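Local coordinates for Oxidored_FMN domain-containing protein ([Pseudomonas] geniculata N1, PDB 6L6J) that probably oxidises the amine 6-hydroxypseudooxynicotine as an amine oxidase, using bound FMN and a [4Fe-4S] cluster, at residues Met77-Ala87 / Ala155-Phe164; Ala588-Lys596 / Glu607-Leu615. All coordinates share one frame; numbering follows the deposited sequence.

Contact 1: Met77-Ala87 / Ala155-Phe164; sequences MYSDKYIEPLA and AALRAKRAGF. With SO4 (sulfate ion), chain G.
Arg158 reaches out from helix 155-162 and lays its guanidinium against the turn that leads into helix 83-87. Its CG stands anti to the carbonyl carbon (chi1 -71°) and the chain runs extended to NE, which carries the charge past the Met77 side chain, the two sliding by in opposite directions. Asp80 comes in at about a right angle: Asp80 OD1 sits at the guanidinium edge, 2.8 Å from Arg158 NE, in a salt bridge whose hydrogen-bond geometry is weak, with carboxylate and guanidinium planes 66° apart. Arg158 NH1 makes a weak hydrogen bond of 3.4 Å to Met77 O, and Tyr78 O and Ser79 N lie above one face of the guanidinium, offset toward its rim. Met77 bends at chi2 and chi3 and lodges its CE 3.8 Å from Ala159 CB, near the Phe164 ring. Ile83 crosses Arg158 and Arg161 at about right angles, its CD1 against Arg161 NH1. Helices 83-87 and 155-162 cross at -49°, and Ala87 CA comes within 4.6 Å of Ala162 CA. A leucine in place of Arg158 would probably leave Asp80 without its salt-bridge mate and the turn at Met77-Asp80 less firmly held. The salt bridge thus probably helps pin that turn to helix 142-162, while Met77, Ala159 and Phe164 pack the pair onto strand 99-105 of the TIM barrel.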
ATOM      1  N   MET A  77      -4.022   6.925  23.106  1.00 33.00           N
ATOM      2  CA  MET A  77      -5.065   6.710  24.132  1.00 33.05           C
ATOM      3  C   MET A  77      -4.374   6.521  25.486  1.00 33.02           C
ATOM      4  O   MET A  77      -4.881   5.743  26.293  1.00 38.05           O
ATOM      5  CB  MET A  77      -5.930   5.498  23.746  1.00 32.45           C
ATOM      6  CG  MET A  77      -7.326   5.491  24.344  1.00 32.18           C
ATOM      7  SD  MET A  77      -8.361   6.806  23.692  1.00 33.51           S
ATOM      8  CE  MET A  77      -9.413   5.829  22.632  1.00 35.87           C
ATOM      9  N   TYR A  78      -3.277   7.240  25.736  1.00 33.41           N
ATOM     10  CA  TYR A  78      -2.480   7.131  26.994  1.00 35.03           C
ATOM     11  C   TYR A  78      -2.771   8.316  27.907  1.00 34.56           C
ATOM     12  O   TYR A  78      -2.172   8.376  28.985  1.00 35.87           O
ATOM     13  CB  TYR A  78      -0.968   7.015  26.763  1.00 34.43           C
ATOM     14  CG  TYR A  78      -0.310   8.100  25.944  1.00 35.48           C
ATOM     15  CD1 TYR A  78      -0.147   9.385  26.435  1.00 34.19           C
ATOM     16  CD2 TYR A  78       0.214   7.811  24.682  1.00 34.04           C
ATOM     17  CE1 TYR A  78       0.501  10.360  25.688  1.00 37.54           C
ATOM     18  CE2 TYR A  78       0.859   8.770  23.921  1.00 33.18           C
ATOM     19  CZ  TYR A  78       1.009  10.047  24.428  1.00 38.08           C
ATOM     20  OH  TYR A  78       1.619  10.980  23.643  1.00 35.85           O
ATOM     21  N   SER A  79      -3.676   9.198  27.491  1.00 34.23           N
ATOM     22  CA  SER A  79      -4.077  10.397  28.260  1.00 36.50           C
ATOM     23  C   SER A  79      -5.517  10.814  27.924  1.00 36.28           C
ATOM     24  O   SER A  79      -5.898  10.778  26.747  1.00 35.27           O
ATOM     25  CB  SER A  79      -3.097  11.526  28.040  1.00 37.82           C
ATOM     26  OG  SER A  79      -3.722  12.787  28.265  1.00 40.67           O
ATOM     27  N   ASP A  80      -6.251  11.281  28.936  1.00 35.54           N
ATOM     28  CA  ASP A  80      -7.699  11.616  28.844  1.00 34.63           C
ATOM     29  C   ASP A  80      -7.945  12.733  27.812  1.00 31.50           C
ATOM     30  O   ASP A  80      -9.075  12.811  27.276  1.00 31.30           O
ATOM     31  CB  ASP A  80      -8.267  11.961  30.231  1.00 33.00           C
ATOM     32  CG  ASP A  80      -8.642  10.750  31.080  1.00 34.32           C
ATOM     33  OD1 ASP A  80      -8.339   9.587  30.678  1.00 35.09           O
ATOM     34  OD2 ASP A  80      -9.254  10.959  32.127  1.00 33.32           O
ATOM     35  N   LYS A  81      -6.957  13.575  27.534  1.00 29.74           N
ATOM     36  CA  LYS A  81      -7.124  14.721  26.601  1.00 31.83           C
ATOM     37  C   LYS A  81      -7.375  14.193  25.188  1.00 31.35           C
ATOM     38  O   LYS A  81      -7.903  14.972  24.372  1.00 28.24           O
ATOM     39  CB  LYS A  81      -5.913  15.662  26.641  1.00 38.00           C
ATOM     40  CG  LYS A  81      -4.642  15.231  25.901  1.00 40.25           C
ATOM     41  CD  LYS A  81      -3.483  16.220  26.134  1.00 44.94           C
ATOM     42  CE  LYS A  81      -2.322  16.100  25.162  1.00 51.63           C
ATOM     43  NZ  LYS A  81      -1.155  15.374  25.744  1.00 54.89           N
ATOM     44  N   TYR A  82      -7.034  12.921  24.927  1.00 32.52           N
ATOM     45  CA  TYR A  82      -7.166  12.270  23.592  1.00 33.09           C
ATOM     46  C   TYR A  82      -8.589  11.698  23.384  1.00 34.06           C
ATOM     47  O   TYR A  82      -8.957  11.430  22.194  1.00 32.53           O
ATOM     48  CB  TYR A  82      -6.059  11.228  23.396  1.00 31.71           C
ATOM     49  CG  TYR A  82      -4.657  11.771  23.443  1.00 31.95           C
ATOM     50  CD1 TYR A  82      -4.223  12.757  22.562  1.00 32.57           C
ATOM     51  CD2 TYR A  82      -3.746  11.291  24.373  1.00 33.04           C
ATOM     52  CE1 TYR A  82      -2.924  13.257  22.615  1.00 31.86           C
ATOM     53  CE2 TYR A  82      -2.454  11.788  24.447  1.00 30.39           C
ATOM     54  CZ  TYR A  82      -2.046  12.783  23.577  1.00 31.76           C
ATOM     55  OH  TYR A  82      -0.762  13.250  23.682  1.00 36.49           O
ATOM     56  N   ILE A  83      -9.394  11.581  24.461  1.00 33.22           N
ATOM     57  CA  ILE A  83     -10.757  10.963  24.438  1.00 33.66           C
ATOM     58  C   ILE A  83     -11.682  11.758  23.506  1.00 35.93           C
ATOM     59  O   ILE A  83     -12.256  11.143  22.620  1.00 40.82           O
ATOM     60  CB  ILE A  83     -11.374  10.844  25.848  1.00 31.70           C
ATOM     61  CG1 ILE A  83     -10.596   9.863  26.727  1.00 32.24           C
ATOM     62  CG2 ILE A  83     -12.851  10.470  25.755  1.00 29.06           C
ATOM     63  CD1 ILE A  83     -11.112   9.755  28.137  1.00 31.02           C
ATOM     64  N   GLU A  84     -11.841  13.060  23.725  1.00 38.94           N
ATOM     65  CA  GLU A  84     -12.799  13.901  22.959  1.00 43.66           C
ATOM     66  C   GLU A  84     -12.361  13.939  21.494  1.00 42.30           C
ATOM     67  O   GLU A  84     -13.173  13.711  20.602  1.00 40.05           O
ATOM     68  CB  GLU A  84     -12.947  15.292  23.594  1.00 47.20           C
ATOM     69  CG  GLU A  84     -14.319  15.916  23.382  1.00 52.37           C
ATOM     70  CD  GLU A  84     -14.623  16.399  21.955  1.00 63.90           C
ATOM     71  OE1 GLU A  84     -15.371  15.662  21.209  1.00 56.91           O
ATOM     72  OE2 GLU A  84     -14.152  17.534  21.582  1.00 58.49           O
ATOM     73  N   PRO A  85     -11.075  14.221  21.181  1.00 41.57           N
ATOM     74  CA  PRO A  85     -10.573  14.107  19.806  1.00 39.34           C
ATOM     75  C   PRO A  85     -10.947  12.801  19.082  1.00 38.86           C
ATOM     76  O   PRO A  85     -11.374  12.868  17.929  1.00 40.76           O
ATOM     77  CB  PRO A  85      -9.048  14.194  19.987  1.00 40.04           C
ATOM     78  CG  PRO A  85      -8.871  15.066  21.209  1.00 40.75           C
ATOM     79  CD  PRO A  85     -10.043  14.711  22.114  1.00 42.38           C
ATOM     80  N   LEU A  86     -10.811  11.653  19.751  1.00 34.98           N
ATOM     81  CA  LEU A  86     -11.108  10.333  19.124  1.00 35.24           C
ATOM     82  C   LEU A  86     -12.618  10.076  19.064  1.00 33.42           C
ATOM     83  O   LEU A  86     -13.035   9.326  18.158  1.00 38.51           O
ATOM     84  CB  LEU A  86     -10.391   9.211  19.878  1.00 35.62           C
ATOM     85  CG  LEU A  86      -8.870   9.159  19.730  1.00 33.26           C
ATOM     86  CD1 LEU A  86      -8.320   7.948  20.447  1.00 34.88           C
ATOM     87  CD2 LEU A  86      -8.434   9.148  18.274  1.00 32.33           C
ATOM     88  N   ALA A  87     -13.395  10.678  19.964  1.00 32.44           N
ATOM     89  CA  ALA A  87     -14.877  10.602  20.003  1.00 30.99           C
ATOM     90  C   ALA A  87     -15.455  11.135  18.686  1.00 30.97           C
ATOM     91  O   ALA A  87     -16.485  10.632  18.228  1.00 29.73           O
ATOM     92  CB  ALA A  87     -15.406  11.371  21.176  1.00 29.49           C
ATOM     93  N   ALA A 155      -6.147   2.557  29.105  1.00 33.69           N
ATOM     94  CA  ALA A 155      -6.371   2.896  27.681  1.00 33.79           C
ATOM     95  C   ALA A 155      -7.674   2.246  27.176  1.00 33.74           C
ATOM     96  O   ALA A 155      -8.331   2.875  26.310  1.00 35.30           O
ATOM     97  CB  ALA A 155      -5.187   2.475  26.840  1.00 32.59           C
ATOM     98  N   ALA A 156      -8.021   1.036  27.644  1.00 30.50           N
ATOM     99  CA  ALA A 156      -9.275   0.340  27.257  1.00 30.66           C
ATOM    100  C   ALA A 156     -10.458   1.142  27.799  1.00 33.12           C
ATOM    101  O   ALA A 156     -11.386   1.412  27.002  1.00 34.78           O
ATOM    102  CB  ALA A 156      -9.304  -1.079  27.747  1.00 30.10           C
ATOM    103  N   LEU A 157     -10.386   1.559  29.078  1.00 32.31           N
ATOM    104  CA  LEU A 157     -11.408   2.422  29.734  1.00 31.91           C
ATOM    105  C   LEU A 157     -11.577   3.719  28.934  1.00 31.24           C
ATOM    106  O   LEU A 157     -12.734   4.037  28.603  1.00 34.60           O
ATOM    107  CB  LEU A 157     -11.047   2.664  31.203  1.00 29.73           C
ATOM    108  CG  LEU A 157     -11.249   1.436  32.104  1.00 30.45           C
ATOM    109  CD1 LEU A 157     -10.565   1.597  33.455  1.00 28.72           C
ATOM    110  CD2 LEU A 157     -12.724   1.128  32.291  1.00 28.60           C
ATOM    111  N   ARG A 158     -10.485   4.390  28.570  1.00 29.12           N
ATOM    112  CA  ARG A 158     -10.528   5.650  27.784  1.00 29.23           C
ATOM    113  C   ARG A 158     -11.254   5.402  26.453  1.00 28.79           C
ATOM    114  O   ARG A 158     -12.070   6.276  26.042  1.00 29.73           O
ATOM    115  CB  ARG A 158      -9.122   6.198  27.535  1.00 30.40           C
ATOM    116  CG  ARG A 158      -8.437   6.778  28.764  1.00 28.99           C
ATOM    117  CD  ARG A 158      -7.148   7.523  28.417  1.00 28.97           C
ATOM    118  NE  ARG A 158      -6.392   7.845  29.624  1.00 29.57           N
ATOM    119  CZ  ARG A 158      -5.504   7.034  30.208  1.00 29.94           C
ATOM    120  NH1 ARG A 158      -5.197   5.858  29.682  1.00 28.87           N
ATOM    121  NH2 ARG A 158      -4.922   7.411  31.328  1.00 30.02           N
ATOM    122  N   ALA A 159     -10.987   4.269  25.807  1.00 27.42           N
ATOM    123  CA  ALA A 159     -11.598   3.893  24.508  1.00 28.86           C
ATOM    124  C   ALA A 159     -13.117   3.723  24.665  1.00 29.72           C
ATOM    125  O   ALA A 159     -13.840   4.142  23.762  1.00 28.55           O
ATOM    126  CB  ALA A 159     -10.947   2.642  23.966  1.00 28.70           C
ATOM    127  N   LYS A 160     -13.573   3.110  25.762  1.00 31.95           N
ATOM    128  CA  LYS A 160     -15.021   2.947  26.091  1.00 33.69           C
ATOM    129  C   LYS A 160     -15.665   4.337  26.138  1.00 31.05           C
ATOM    130  O   LYS A 160     -16.617   4.551  25.396  1.00 28.23           O
ATOM    131  CB  LYS A 160     -15.198   2.203  27.422  1.00 35.41           C
ATOM    132  CG  LYS A 160     -16.527   1.488  27.615  1.00 35.20           C
ATOM    133  CD  LYS A 160     -16.825   1.231  29.081  1.00 39.87           C
ATOM    134  CE  LYS A 160     -17.560  -0.061  29.372  1.00 40.31           C
ATOM    135  NZ  LYS A 160     -18.998   0.179  29.609  1.00 37.76           N
ATOM    136  N   ARG A 161     -15.081   5.251  26.921  1.00 33.08           N
ATOM    137  CA  ARG A 161     -15.532   6.652  27.119  1.00 35.21           C
ATOM    138  C   ARG A 161     -15.621   7.379  25.771  1.00 33.79           C
ATOM    139  O   ARG A 161     -16.479   8.244  25.623  1.00 35.74           O
ATOM    140  CB  ARG A 161     -14.579   7.391  28.063  1.00 39.18           C
ATOM    141  CG  ARG A 161     -14.628   6.941  29.521  1.00 44.56           C
ATOM    142  CD  ARG A 161     -14.258   8.077  30.485  1.00 50.98           C
ATOM    143  NE  ARG A 161     -15.071   9.265  30.192  1.00 59.43           N
ATOM    144  CZ  ARG A 161     -14.660  10.546  30.221  1.00 60.77           C
ATOM    145  NH1 ARG A 161     -13.415  10.852  30.570  1.00 53.16           N
ATOM    146  NH2 ARG A 161     -15.516  11.512  29.893  1.00 57.23           N
ATOM    147  N   ALA A 162     -14.745   7.052  24.829  1.00 32.24           N
ATOM    148  CA  ALA A 162     -14.698   7.641  23.474  1.00 30.88           C
ATOM    149  C   ALA A 162     -15.866   7.107  22.616  1.00 30.36           C
ATOM    150  O   ALA A 162     -16.306   7.798  21.662  1.00 28.66           O
ATOM    151  CB  ALA A 162     -13.340   7.327  22.880  1.00 30.96           C
ATOM    152  N   GLY A 163     -16.329   5.895  22.920  1.00 30.51           N
ATOM    153  CA  GLY A 163     -17.504   5.256  22.295  1.00 33.25           C
ATOM    154  C   GLY A 163     -17.169   4.156  21.300  1.00 33.09           C
ATOM    155  O   GLY A 163     -18.087   3.766  20.543  1.00 32.48           O
ATOM    156  N   PHE A 164     -15.913   3.699  21.280  1.00 31.97           N
ATOM    157  CA  PHE A 164     -15.449   2.550  20.468  1.00 33.01           C
ATOM    158  C   PHE A 164     -16.275   1.313  20.871  1.00 32.86           C
ATOM    159  O   PHE A 164     -16.547   1.070  22.074  1.00 30.08           O
ATOM    160  CB  PHE A 164     -13.929   2.346  20.627  1.00 35.72           C
ATOM    161  CG  PHE A 164     -13.049   3.400  19.984  1.00 34.65           C
ATOM    162  CD1 PHE A 164     -12.878   3.447  18.605  1.00 32.91           C
ATOM    163  CD2 PHE A 164     -12.398   4.358  20.751  1.00 34.92           C
ATOM    164  CE1 PHE A 164     -12.083   4.420  18.017  1.00 31.17           C
ATOM    165  CE2 PHE A 164     -11.601   5.330  20.158  1.00 33.37           C
ATOM    166  CZ  PHE A 164     -11.436   5.352  18.796  1.00 31.30           C
TER
HETATM  167  S   SO4 G 706       2.305  16.321  23.158  1.00 86.91           S
HETATM  168  O1  SO4 G 706       0.875  16.348  23.422  1.00 71.75           O
HETATM  169  O2  SO4 G 706       2.974  17.292  23.983  1.00 86.16           O
HETATM  170  O3  SO4 G 706       2.840  15.017  23.442  1.00 80.40           O
HETATM  171  O4  SO4 G 706       2.552  16.636  21.777  1.00 89.58           O

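Contact 2: Ala588-Lys596 / Glu607-Leu615; sequences ASIGPSSVK and EMAADAVVL
The beta hairpin of strands 594-599 and 605-609 supplies the core of this contact, with the chain on either side of it folding back to add a second, apolar patch. Val595 and Met608 form the antiparallel hydrogen-bonded pair: Val595 N gives to Met608 O at 2.9 Å and Met608 N to Val595 O at 3.0 Å, both nearly along the C=O axis. Beyond this pair Ala610 N bonds Ser593 O at 3.1 Å, arriving from above the carbonyl plane. Lys596 and Glu607 lie side by side and point the same way, touching through their CG atoms, with Lys596 NZ 4.3 Å from Glu607 OE2, too far apart for a salt bridge. On the other face Val595 CG1, anti to its carbonyl carbon (chi1 -47°), meets Val613 CG2 at 3.8 Å, and Val595 CG2 touches Met608 CB. Farther along, Ile590 CD1 packs on Val613 CG1, 3.9 Å away, and meets Leu615 CD2. A water lies within hydrogen-bonding distance of Gly591 O and Ala610 O and so links the two segments. The hairpin and strand 585-590 make a three-stranded antiparallel sheet, whose apolar side chains Val595 and Met608 rest on Ile524 of strand 522-527, while Ile590 and Leu615 meet Val506 of strand 506-507.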
ATOM      1  N   ALA A 588      31.831   3.340 -14.347  1.00 31.03           N
ATOM      2  CA  ALA A 588      32.810   4.343 -14.838  1.00 32.81           C
ATOM      3  C   ALA A 588      32.646   4.491 -16.351  1.00 34.82           C
ATOM      4  O   ALA A 588      32.631   5.645 -16.855  1.00 38.57           O
ATOM      5  CB  ALA A 588      34.222   3.944 -14.487  1.00 30.15           C
ATOM      6  N   SER A 589      32.510   3.365 -17.047  1.00 34.44           N
ATOM      7  CA  SER A 589      32.630   3.283 -18.528  1.00 35.24           C
ATOM      8  C   SER A 589      32.104   1.928 -19.020  1.00 31.37           C
ATOM      9  O   SER A 589      32.157   0.954 -18.239  1.00 27.56           O
ATOM     10  CB  SER A 589      34.075   3.528 -18.963  1.00 33.73           C
ATOM     11  OG  SER A 589      34.846   2.326 -18.906  1.00 35.12           O
ATOM     12  N   ILE A 590      31.650   1.884 -20.277  1.00 31.87           N
ATOM     13  CA  ILE A 590      31.113   0.659 -20.936  1.00 32.71           C
ATOM     14  C   ILE A 590      31.970   0.355 -22.163  1.00 33.80           C
ATOM     15  O   ILE A 590      31.930   1.172 -23.084  1.00 39.37           O
ATOM     16  CB  ILE A 590      29.624   0.818 -21.309  1.00 30.75           C
ATOM     17  CG1 ILE A 590      28.753   1.073 -20.074  1.00 32.40           C
ATOM     18  CG2 ILE A 590      29.144  -0.402 -22.078  1.00 31.25           C
ATOM     19  CD1 ILE A 590      27.334   1.516 -20.389  1.00 33.88           C
ATOM     20  N   GLY A 591      32.672  -0.785 -22.168  1.00 34.12           N
ATOM     21  CA  GLY A 591      33.394  -1.323 -23.343  1.00 35.68           C
ATOM     22  C   GLY A 591      32.563  -2.319 -24.158  1.00 38.96           C
ATOM     23  O   GLY A 591      31.443  -2.680 -23.787  1.00 38.05           O
ATOM     24  N   PRO A 592      33.107  -2.825 -25.290  1.00 44.08           N
ATOM     25  CA  PRO A 592      32.364  -3.699 -26.209  1.00 42.10           C
ATOM     26  C   PRO A 592      31.783  -4.982 -25.591  1.00 41.79           C
ATOM     27  O   PRO A 592      30.812  -5.498 -26.123  1.00 42.11           O
ATOM     28  CB  PRO A 592      33.413  -4.132 -27.253  1.00 39.99           C
ATOM     29  CG  PRO A 592      34.488  -3.077 -27.193  1.00 42.13           C
ATOM     30  CD  PRO A 592      34.480  -2.567 -25.759  1.00 45.03           C
ATOM     31  N   SER A 593      32.419  -5.498 -24.540  1.00 40.71           N
ATOM     32  CA  SER A 593      32.068  -6.803 -23.922  1.00 41.77           C
ATOM     33  C   SER A 593      32.366  -6.809 -22.412  1.00 41.95           C
ATOM     34  O   SER A 593      32.414  -7.900 -21.811  1.00 39.86           O
ATOM     35  CB  SER A 593      32.816  -7.910 -24.625  1.00 43.61           C
ATOM     36  OG  SER A 593      34.179  -7.941 -24.206  1.00 41.86           O
ATOM     37  N   SER A 594      32.570  -5.639 -21.807  1.00 43.79           N
ATOM     38  CA  SER A 594      32.708  -5.490 -20.332  1.00 41.38           C
ATOM     39  C   SER A 594      32.392  -4.052 -19.921  1.00 39.66           C
ATOM     40  O   SER A 594      32.446  -3.151 -20.775  1.00 39.49           O
ATOM     41  CB  SER A 594      34.077  -5.923 -19.866  1.00 40.04           C
ATOM     42  OG  SER A 594      35.089  -5.065 -20.374  1.00 37.44           O
ATOM     43  N   VAL A 595      32.070  -3.851 -18.648  1.00 40.21           N
ATOM     44  CA  VAL A 595      31.977  -2.493 -18.033  1.00 38.89           C
ATOM     45  C   VAL A 595      33.072  -2.379 -16.968  1.00 39.60           C
ATOM     46  O   VAL A 595      33.333  -3.395 -16.270  1.00 38.26           O
ATOM     47  CB  VAL A 595      30.582  -2.211 -17.451  1.00 38.44           C
ATOM     48  CG1 VAL A 595      29.482  -2.584 -18.431  1.00 40.13           C
ATOM     49  CG2 VAL A 595      30.369  -2.912 -16.123  1.00 38.73           C
ATOM     50  N   LYS A 596      33.712  -1.204 -16.893  1.00 37.90           N
ATOM     51  CA  LYS A 596      34.531  -0.789 -15.736  1.00 37.96           C
ATOM     52  C   LYS A 596      33.575  -0.200 -14.695  1.00 37.86           C
ATOM     53  O   LYS A 596      32.694   0.611 -15.083  1.00 32.36           O
ATOM     54  CB  LYS A 596      35.622   0.203 -16.143  1.00 44.15           C
ATOM     55  CG  LYS A 596      36.806  -0.415 -16.890  1.00 52.11           C
ATOM     56  CD  LYS A 596      37.981   0.549 -17.068  1.00 54.37           C
ATOM     57  CE  LYS A 596      39.032   0.040 -18.048  1.00 57.27           C
ATOM     58  NZ  LYS A 596      38.594   0.149 -19.467  1.00 51.46           N
ATOM     59  N   GLU A 607      36.554  -4.942 -13.519  1.00 54.58           N
ATOM     60  CA  GLU A 607      35.923  -5.204 -14.839  1.00 54.56           C
ATOM     61  C   GLU A 607      34.915  -6.349 -14.674  1.00 48.98           C
ATOM     62  O   GLU A 607      35.260  -7.373 -14.047  1.00 43.43           O
ATOM     63  CB  GLU A 607      36.979  -5.470 -15.916  1.00 56.60           C
ATOM     64  CG  GLU A 607      37.405  -4.228 -16.689  1.00 62.96           C
ATOM     65  CD  GLU A 607      37.724  -4.468 -18.161  1.00 67.17           C
ATOM     66  OE1 GLU A 607      36.865  -5.049 -18.856  1.00 62.27           O
ATOM     67  OE2 GLU A 607      38.827  -4.077 -18.615  1.00 64.35           O
ATOM     68  N   MET A 608      33.702  -6.139 -15.186  1.00 44.79           N
ATOM     69  CA  MET A 608      32.638  -7.163 -15.290  1.00 44.06           C
ATOM     70  C   MET A 608      32.403  -7.447 -16.773  1.00 41.95           C
ATOM     71  O   MET A 608      32.176  -6.496 -17.540  1.00 40.72           O
ATOM     72  CB  MET A 608      31.325  -6.682 -14.667  1.00 46.28           C
ATOM     73  CG  MET A 608      31.440  -6.310 -13.194  1.00 52.74           C
ATOM     74  SD  MET A 608      29.840  -5.939 -12.404  1.00 53.81           S
ATOM     75  CE  MET A 608      30.397  -5.911 -10.702  1.00 58.91           C
ATOM     76  N   ALA A 609      32.452  -8.718 -17.156  1.00 39.08           N
ATOM     77  CA  ALA A 609      32.039  -9.177 -18.494  1.00 38.98           C
ATOM     78  C   ALA A 609      30.546  -8.849 -18.643  1.00 38.65           C
ATOM     79  O   ALA A 609      29.814  -8.907 -17.637  1.00 41.18           O
ATOM     80  CB  ALA A 609      32.353 -10.641 -18.652  1.00 40.42           C
ATOM     81  N   ALA A 610      30.120  -8.453 -19.836  1.00 35.08           N
ATOM     82  CA  ALA A 610      28.728  -8.056 -20.103  1.00 37.25           C
ATOM     83  C   ALA A 610      28.490  -8.013 -21.616  1.00 38.17           C
ATOM     84  O   ALA A 610      28.968  -7.066 -22.258  1.00 41.88           O
ATOM     85  CB  ALA A 610      28.459  -6.727 -19.445  1.00 39.61           C
ATOM     86  N   ASP A 611      27.776  -9.000 -22.150  1.00 34.57           N
ATOM     87  CA  ASP A 611      27.456  -9.062 -23.593  1.00 39.15           C
ATOM     88  C   ASP A 611      26.390  -8.004 -23.883  1.00 42.14           C
ATOM     89  O   ASP A 611      26.439  -7.395 -24.964  1.00 48.38           O
ATOM     90  CB  ASP A 611      27.100 -10.494 -23.987  1.00 44.04           C
ATOM     91  CG  ASP A 611      28.281 -11.443 -23.833  1.00 47.96           C
ATOM     92  OD1 ASP A 611      29.386 -11.088 -24.345  1.00 46.06           O
ATOM     93  OD2 ASP A 611      28.103 -12.506 -23.183  1.00 46.64           O
ATOM     94  N   ALA A 612      25.484  -7.761 -22.937  1.00 42.34           N
ATOM     95  CA  ALA A 612      24.505  -6.649 -22.986  1.00 40.97           C
ATOM     96  C   ALA A 612      24.569  -5.833 -21.684  1.00 42.77           C
ATOM     97  O   ALA A 612      25.221  -6.287 -20.683  1.00 36.90           O
ATOM     98  CB  ALA A 612      23.123  -7.181 -23.242  1.00 39.27           C
ATOM     99  N   VAL A 613      23.934  -4.654 -21.719  1.00 39.20           N
ATOM    100  CA  VAL A 613      23.905  -3.660 -20.604  1.00 37.27           C
ATOM    101  C   VAL A 613      22.562  -2.949 -20.663  1.00 35.33           C
ATOM    102  O   VAL A 613      22.285  -2.360 -21.734  1.00 35.78           O
ATOM    103  CB  VAL A 613      25.055  -2.642 -20.735  1.00 38.37           C
ATOM    104  CG1 VAL A 613      24.910  -1.492 -19.743  1.00 38.13           C
ATOM    105  CG2 VAL A 613      26.423  -3.302 -20.600  1.00 36.74           C
ATOM    106  N   VAL A 614      21.754  -3.006 -19.598  1.00 31.74           N
ATOM    107  CA  VAL A 614      20.509  -2.184 -19.556  1.00 32.32           C
ATOM    108  C   VAL A 614      20.738  -1.054 -18.547  1.00 32.33           C
ATOM    109  O   VAL A 614      21.008  -1.348 -17.352  1.00 33.14           O
ATOM    110  CB  VAL A 614      19.234  -3.000 -19.268  1.00 32.59           C
ATOM    111  CG1 VAL A 614      17.993  -2.206 -19.635  1.00 31.92           C
ATOM    112  CG2 VAL A 614      19.223  -4.337 -19.995  1.00 33.02           C
ATOM    113  N   LEU A 615      20.716   0.189 -19.044  1.00 29.44           N
ATOM    114  CA  LEU A 615      20.744   1.422 -18.222  1.00 27.59           C
ATOM    115  C   LEU A 615      19.310   1.806 -17.808  1.00 26.31           C
ATOM    116  O   LEU A 615      18.496   2.128 -18.682  1.00 22.83           O
ATOM    117  CB  LEU A 615      21.431   2.530 -19.027  1.00 27.05           C
ATOM    118  CG  LEU A 615      22.885   2.263 -19.423  1.00 26.43           C
ATOM    119  CD1 LEU A 615      23.417   3.359 -20.325  1.00 26.46           C
ATOM    120  CD2 LEU A 615      23.788   2.124 -18.205  1.00 25.93           C
TER
HETATM  121  O   HOH W   1      29.624  -4.078 -22.041  1.00 39.27           O

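How the contacts relate
From the N terminus the chain first enters the eight-stranded parallel barrel, where contact 1 brings helix 142-162 back against helix 83-94 and so closes a loop of 67 residues that includes barrel strand 99-105. The chain then completes the barrel, passes the iron-sulfur cysteines and runs through most of the Rossmann-like, ADP-binding part, then leaves it for the second alpha/beta domain. Contact 2 closes a much shorter loop there, 10 residues, and ties the small antiparallel sheet to strand 612-621 of the mixed sheet; the chain afterwards returns to add strand 641-643 and Asp646. The two contacts follow in series, neither nesting nor crossing; the centres of contact 1 and contact 2 are about 61 Å apart.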